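Local coordinates for protein racemase (Pseudovibrio sp. JE062, PDB 3MKC) that is a racemase-like member of the mandelate racemase/muconate lactonizing enzyme family of the enolase superfamily, with a capping domain beside a TIM-like barrel, at residues 8-13 / 36-41; 81-86 / 113-118. One frame throughout, in Å; residues are numbered along the deposited sequence.

Contact 1: 8-13 / 36-41; sequences AVAPIK and VTDENG
At the open end of the first beta hairpin of the N-terminal capping domain, strands 12-22 and 29-38, Ile12 and Asp38 form an antiparallel non-hydrogen-bonded pair whose side chains diverge, with backbone bonds on either side. Lys13 N donates to Thr37 O at 2.7 Å. Glu39 N donates to Pro11 O at 3.0 Å, almost in line with the carbonyl (178° at the oxygen) but bent at the hydrogen (141°). Past Asp38 the chain makes a type I turn to Gly41, and the Asp38 carboxylate holds it: OD1 takes Asn40 N at 2.6 Å from above its plane, an Asx turn, and also accepts from Val42 N. OD2 is bound by Gln121 NE2 of helix 102-122 and by a water at 2.8 Å. That water also donates to Ala8 O and accepts from Asn40 ND2, tying the N-terminal arm to the turn. On the side toward helix 102-122, Ile12 CG2, anti to its backbone N, packs on Val36 CG1 at 3.6 Å. The Glu39 side chain crosses the Pro11 ring, Glu39 OE1 3.7 Å from Pro11 CD. One carboxylate thus joins turn, water and helix, and its several N-H donors would be expected to stabilise the charged form.

Contact 2: 81-86 / 113-118; sequences IEINAI and ALYDLA
Ile83 lays its CD1 methyl over the middle of the Tyr115 ring, 3.5 Å from the centroid and only 10° off the ring normal, a CH-pi contact. It is part of the helix packing in the N-terminal capping domain, where the first turn of helix 83-93 meets the long helix 102-122. The two branches of Ile83 share the ring: CD1 is about equally far from all six carbons, whereas CG2 sits toward the hydroxyl end, 3.6 Å from Tyr115 CE2. With Ile83 CG1 beside its backbone N (chi1 -49°) and CD1 fully extended from there (chi2 -180°), the methyl reaches the ring centre. The tyrosine starts from a CB that points away from helix 83-93, and the ring comes back across Ile83; its OH is hydrogen-bonded to Thr295 OG1 on helix 293-306, which fastens the ring's far end to the barrel domain.

Around this pair the side-chain contacts are apolar. Ile83 and Leu114 run antiparallel alongside each other, Ile83 CG1 against Leu114 CB at 4.1 Å, and Ile83 CD1 also reaches Ala118 CB, one turn further along the helix from Leu114. A turn deeper in its own helix, Ile86 lies across the end of Leu114, with Ile86 CG2 4.0 Å from Leu114 CD1. Just ahead of helix 83-93, Ile81 meets the other helix through its backbone, Ile81 CA lying 4.1 Å from the CB of Ala118.

Overall arrangement
Contact 1 precedes contact 2 along the chain, and their centres are 11 Å apart on the same side of the chain's centre. Helix 102-122 joins them: segment 113-118 packs on the hairpin as well as on helix 83-93. Val36 CG2 touches Ala113 CB at 3.6 Å. Ile12 CD1 packs on Leu114 CD2, and Leu117 CD2 lies against Val36 O. A second link runs through the N-terminal arm, where Val9 CG1 meets Ile81 CG2 at 3.7 Å. Contact 1 lies farther out, about 27 Å between its centre and that of the chain, against about 19 Å for contact 2, which adjoins barrel helix 293-306.

Contact 1: 8-13 / 36-41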
loop_
_atom_site.group_PDB
_atom_site.type_symbol
_atom_site.label_atom_id
_atom_site.label_comp_id
_atom_site.label_asym_id
_atom_site.label_seq_id
_atom_site.Cartn_x
_atom_site.Cartn_y
_atom_site.Cartn_z
ATOM N N ALA A 8 -29.213 -3.994 10.482
ATOM C CA ALA A 8 -27.787 -4.205 10.715
ATOM C C ALA A 8 -26.903 -2.996 10.400
ATOM O O ALA A 8 -25.816 -2.857 10.957
ATOM C CB ALA A 8 -27.312 -5.416 9.921
ATOM N N VAL A 9 -27.350 -2.130 9.501
ATOM C CA VAL A 9 -26.565 -0.948 9.167
ATOM C C VAL A 9 -26.800 0.059 10.283
ATOM O O VAL A 9 -27.650 0.942 10.172
ATOM C CB VAL A 9 -27.008 -0.355 7.816
ATOM C CG1 VAL A 9 -26.103 0.798 7.426
ATOM C CG2 VAL A 9 -26.973 -1.431 6.759
ATOM N N ALA A 10 -26.052 -0.098 11.370
ATOM C CA ALA A 10 -26.183 0.771 12.538
ATOM C C ALA A 10 -25.129 1.869 12.541
ATOM O O ALA A 10 -24.063 1.713 11.950
ATOM C CB ALA A 10 -26.075 -0.056 13.807
ATOM N N PRO A 11 -25.403 2.982 13.243
ATOM C CA PRO A 11 -24.472 4.112 13.319
ATOM C C PRO A 11 -23.176 3.778 14.036
ATOM O O PRO A 11 -23.127 2.888 14.889
ATOM C CB PRO A 11 -25.266 5.179 14.082
ATOM C CG PRO A 11 -26.709 4.755 13.921
ATOM C CD PRO A 11 -26.614 3.262 14.030
ATOM N N ILE A 12 -22.127 4.510 13.684
ATOM C CA ILE A 12 -20.821 4.334 14.303
ATOM C C ILE A 12 -20.915 4.856 15.735
ATOM O O ILE A 12 -21.411 5.959 15.965
ATOM C CB ILE A 12 -19.744 5.134 13.538
ATOM C CG1 ILE A 12 -19.572 4.547 12.139
ATOM C CG2 ILE A 12 -18.431 5.135 14.314
ATOM C CD1 ILE A 12 -18.596 5.311 11.269
ATOM N N LYS A 13 -20.449 4.063 16.693
ATOM C CA LYS A 13 -20.492 4.469 18.092
ATOM C C LYS A 13 -19.146 5.009 18.567
ATOM O O LYS A 13 -19.085 5.983 19.320
ATOM C CB LYS A 13 -20.908 3.288 18.970
ATOM C CG LYS A 13 -20.950 3.608 20.459
ATOM C CD LYS A 13 -21.404 2.396 21.250
ATOM C CE LYS A 13 -21.426 2.665 22.742
ATOM N NZ LYS A 13 -22.020 1.501 23.461
ATOM N N VAL A 36 -13.264 0.754 14.358
ATOM C CA VAL A 36 -14.514 1.505 14.317
ATOM C C VAL A 36 -15.623 0.551 14.753
ATOM O O VAL A 36 -15.861 -0.474 14.119
ATOM C CB VAL A 36 -14.811 2.030 12.891
ATOM C CG1 VAL A 36 -16.077 2.864 12.894
ATOM C CG2 VAL A 36 -13.635 2.860 12.388
ATOM N N THR A 37 -16.297 0.898 15.841
ATOM C CA THR A 37 -17.354 0.060 16.385
ATOM C C THR A 37 -18.731 0.688 16.233
ATOM O O THR A 37 -18.893 1.885 16.461
ATOM C CB THR A 37 -17.095 -0.204 17.872
ATOM O OG1 THR A 37 -15.740 -0.640 18.043
ATOM C CG2 THR A 37 -18.043 -1.279 18.396
ATOM N N ASP A 38 -19.723 -0.109 15.845
ATOM C CA ASP A 38 -21.068 0.435 15.698
ATOM C C ASP A 38 -21.859 0.246 16.989
ATOM O O ASP A 38 -21.363 -0.340 17.948
ATOM C CB ASP A 38 -21.809 -0.181 14.498
ATOM C CG ASP A 38 -22.224 -1.628 14.717
ATOM O OD1 ASP A 38 -22.267 -2.086 15.876
ATOM O OD2 ASP A 38 -22.528 -2.307 13.711
ATOM N N GLU A 39 -23.088 0.743 17.007
ATOM C CA GLU A 39 -23.920 0.666 18.198
ATOM C C GLU A 39 -24.353 -0.732 18.586
ATOM O O GLU A 39 -24.936 -0.921 19.649
ATOM C CB GLU A 39 -25.140 1.565 18.033
ATOM C CG GLU A 39 -24.765 2.952 17.560
ATOM C CD GLU A 39 -25.718 4.029 18.023
ATOM O OE1 GLU A 39 -26.904 3.998 17.627
ATOM O OE2 GLU A 39 -25.268 4.909 18.792
ATOM N N ASN A 40 -24.075 -1.711 17.734
ATOM C CA ASN A 40 -24.436 -3.090 18.035
ATOM C C ASN A 40 -23.213 -3.890 18.457
ATOM O O ASN A 40 -23.312 -5.082 18.737
ATOM C CB ASN A 40 -25.103 -3.768 16.829
ATOM C CG ASN A 40 -26.506 -3.249 16.567
ATOM O OD1 ASN A 40 -27.283 -3.035 17.496
ATOM N ND2 ASN A 40 -26.842 -3.063 15.297
ATOM N N GLY A 41 -22.058 -3.233 18.501
ATOM C CA GLY A 41 -20.837 -3.912 18.902
ATOM C C GLY A 41 -20.014 -4.486 17.763
ATOM O O GLY A 41 -18.945 -5.052 17.986
HETATM O O HOH W 1 -24.757 -3.902 13.388
#

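Contact 2: 81-86 / 113-118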
loop_
_atom_site.group_PDB
_atom_site.type_symbol
_atom_site.label_atom_id
_atom_site.label_comp_id
_atom_site.label_asym_id
_atom_site.label_seq_id
_atom_site.Cartn_x
_atom_site.Cartn_y
_atom_site.Cartn_z
ATOM N N ILE A 81 -22.054 2.481 5.896
ATOM C CA ILE A 81 -22.254 2.254 4.473
ATOM C C ILE A 81 -21.967 3.489 3.607
ATOM O O ILE A 81 -21.641 3.355 2.432
ATOM C CB ILE A 81 -23.695 1.752 4.192
ATOM C CG1 ILE A 81 -23.876 1.456 2.703
ATOM C CG2 ILE A 81 -24.713 2.799 4.629
ATOM C CD1 ILE A 81 -22.935 0.403 2.160
ATOM N N GLU A 82 -22.077 4.685 4.181
ATOM C CA GLU A 82 -21.821 5.913 3.422
ATOM C C GLU A 82 -20.340 6.272 3.509
ATOM O O GLU A 82 -19.975 7.364 3.947
ATOM C CB GLU A 82 -22.661 7.069 3.975
ATOM C CG GLU A 82 -24.145 6.757 4.087
ATOM C CD GLU A 82 -24.984 8.001 4.280
ATOM O OE1 GLU A 82 -24.804 8.696 5.296
ATOM O OE2 GLU A 82 -25.823 8.293 3.404
ATOM N N ILE A 83 -19.491 5.352 3.072
ATOM C CA ILE A 83 -18.052 5.559 3.138
ATOM C C ILE A 83 -17.564 6.782 2.384
ATOM O O ILE A 83 -16.720 7.522 2.882
ATOM C CB ILE A 83 -17.295 4.328 2.620
ATOM C CG1 ILE A 83 -17.850 3.072 3.297
ATOM C CG2 ILE A 83 -15.810 4.472 2.910
ATOM C CD1 ILE A 83 -17.180 1.782 2.867
ATOM N N ASN A 84 -18.097 6.994 1.187
ATOM C CA ASN A 84 -17.700 8.127 0.361
ATOM C C ASN A 84 -18.053 9.459 1.023
ATOM O O ASN A 84 -17.251 10.396 1.028
ATOM C CB ASN A 84 -18.382 8.024 -1.003
ATOM C CG ASN A 84 -17.973 9.133 -1.947
ATOM O OD1 ASN A 84 -18.737 10.071 -2.193
ATOM N ND2 ASN A 84 -16.762 9.035 -2.482
ATOM N N ALA A 85 -19.259 9.534 1.578
ATOM C CA ALA A 85 -19.717 10.755 2.230
ATOM C C ALA A 85 -18.964 11.031 3.529
ATOM O O ALA A 85 -18.656 12.178 3.839
ATOM C CB ALA A 85 -21.216 10.675 2.500
ATOM N N ILE A 86 -18.670 9.984 4.293
ATOM C CA ILE A 86 -17.945 10.160 5.548
ATOM C C ILE A 86 -16.528 10.643 5.236
ATOM O O ILE A 86 -15.969 11.471 5.951
ATOM C CB ILE A 86 -17.891 8.849 6.342
ATOM C CG1 ILE A 86 -19.317 8.406 6.679
ATOM C CG2 ILE A 86 -17.071 9.041 7.618
ATOM C CD1 ILE A 86 -19.415 7.023 7.274
ATOM N N ALA A 113 -11.106 0.932 7.699
ATOM C CA ALA A 113 -11.939 0.282 8.707
ATOM C C ALA A 113 -13.430 0.330 8.370
ATOM O O ALA A 113 -14.199 -0.525 8.812
ATOM C CB ALA A 113 -11.692 0.914 10.068
ATOM N N LEU A 114 -13.847 1.327 7.597
ATOM C CA LEU A 114 -15.252 1.429 7.228
ATOM C C LEU A 114 -15.624 0.343 6.235
ATOM O O LEU A 114 -16.738 -0.171 6.256
ATOM C CB LEU A 114 -15.560 2.806 6.639
ATOM C CG LEU A 114 -15.533 3.945 7.660
ATOM C CD1 LEU A 114 -15.773 5.264 6.953
ATOM C CD2 LEU A 114 -16.593 3.703 8.733
ATOM N N TYR A 115 -14.689 -0.012 5.361
ATOM C CA TYR A 115 -14.963 -1.062 4.393
ATOM C C TYR A 115 -15.144 -2.382 5.132
ATOM O O TYR A 115 -15.961 -3.214 4.746
ATOM C CB TYR A 115 -13.817 -1.159 3.380
ATOM C CG TYR A 115 -13.922 -0.109 2.301
ATOM C CD1 TYR A 115 -14.754 -0.302 1.198
ATOM C CD2 TYR A 115 -13.261 1.113 2.420
ATOM C CE1 TYR A 115 -14.930 0.695 0.247
ATOM C CE2 TYR A 115 -13.432 2.121 1.471
ATOM C CZ TYR A 115 -14.270 1.905 0.393
ATOM O OH TYR A 115 -14.479 2.905 -0.529
ATOM N N ASP A 116 -14.380 -2.567 6.204
ATOM C CA ASP A 116 -14.477 -3.795 6.982
ATOM C C ASP A 116 -15.803 -3.791 7.734
ATOM O O ASP A 116 -16.540 -4.774 7.712
ATOM C CB ASP A 116 -13.297 -3.896 7.953
ATOM C CG ASP A 116 -13.197 -5.259 8.629
ATOM O OD1 ASP A 116 -13.542 -6.272 7.988
ATOM O OD2 ASP A 116 -12.750 -5.315 9.794
ATOM N N LEU A 117 -16.114 -2.674 8.382
ATOM C CA LEU A 117 -17.355 -2.564 9.138
ATOM C C LEU A 117 -18.600 -2.656 8.256
ATOM O O LEU A 117 -19.501 -3.448 8.534
ATOM C CB LEU A 117 -17.370 -1.256 9.928
ATOM C CG LEU A 117 -18.637 -0.935 10.716
ATOM C CD1 LEU A 117 -19.035 -2.134 11.583
ATOM C CD2 LEU A 117 -18.389 0.303 11.571
ATOM N N ALA A 118 -18.651 -1.857 7.192
ATOM C CA ALA A 118 -19.804 -1.861 6.290
ATOM C C ALA A 118 -20.053 -3.248 5.705
ATOM O O ALA A 118 -21.200 -3.680 5.560
ATOM C CB ALA A 118 -19.594 -0.853 5.160
#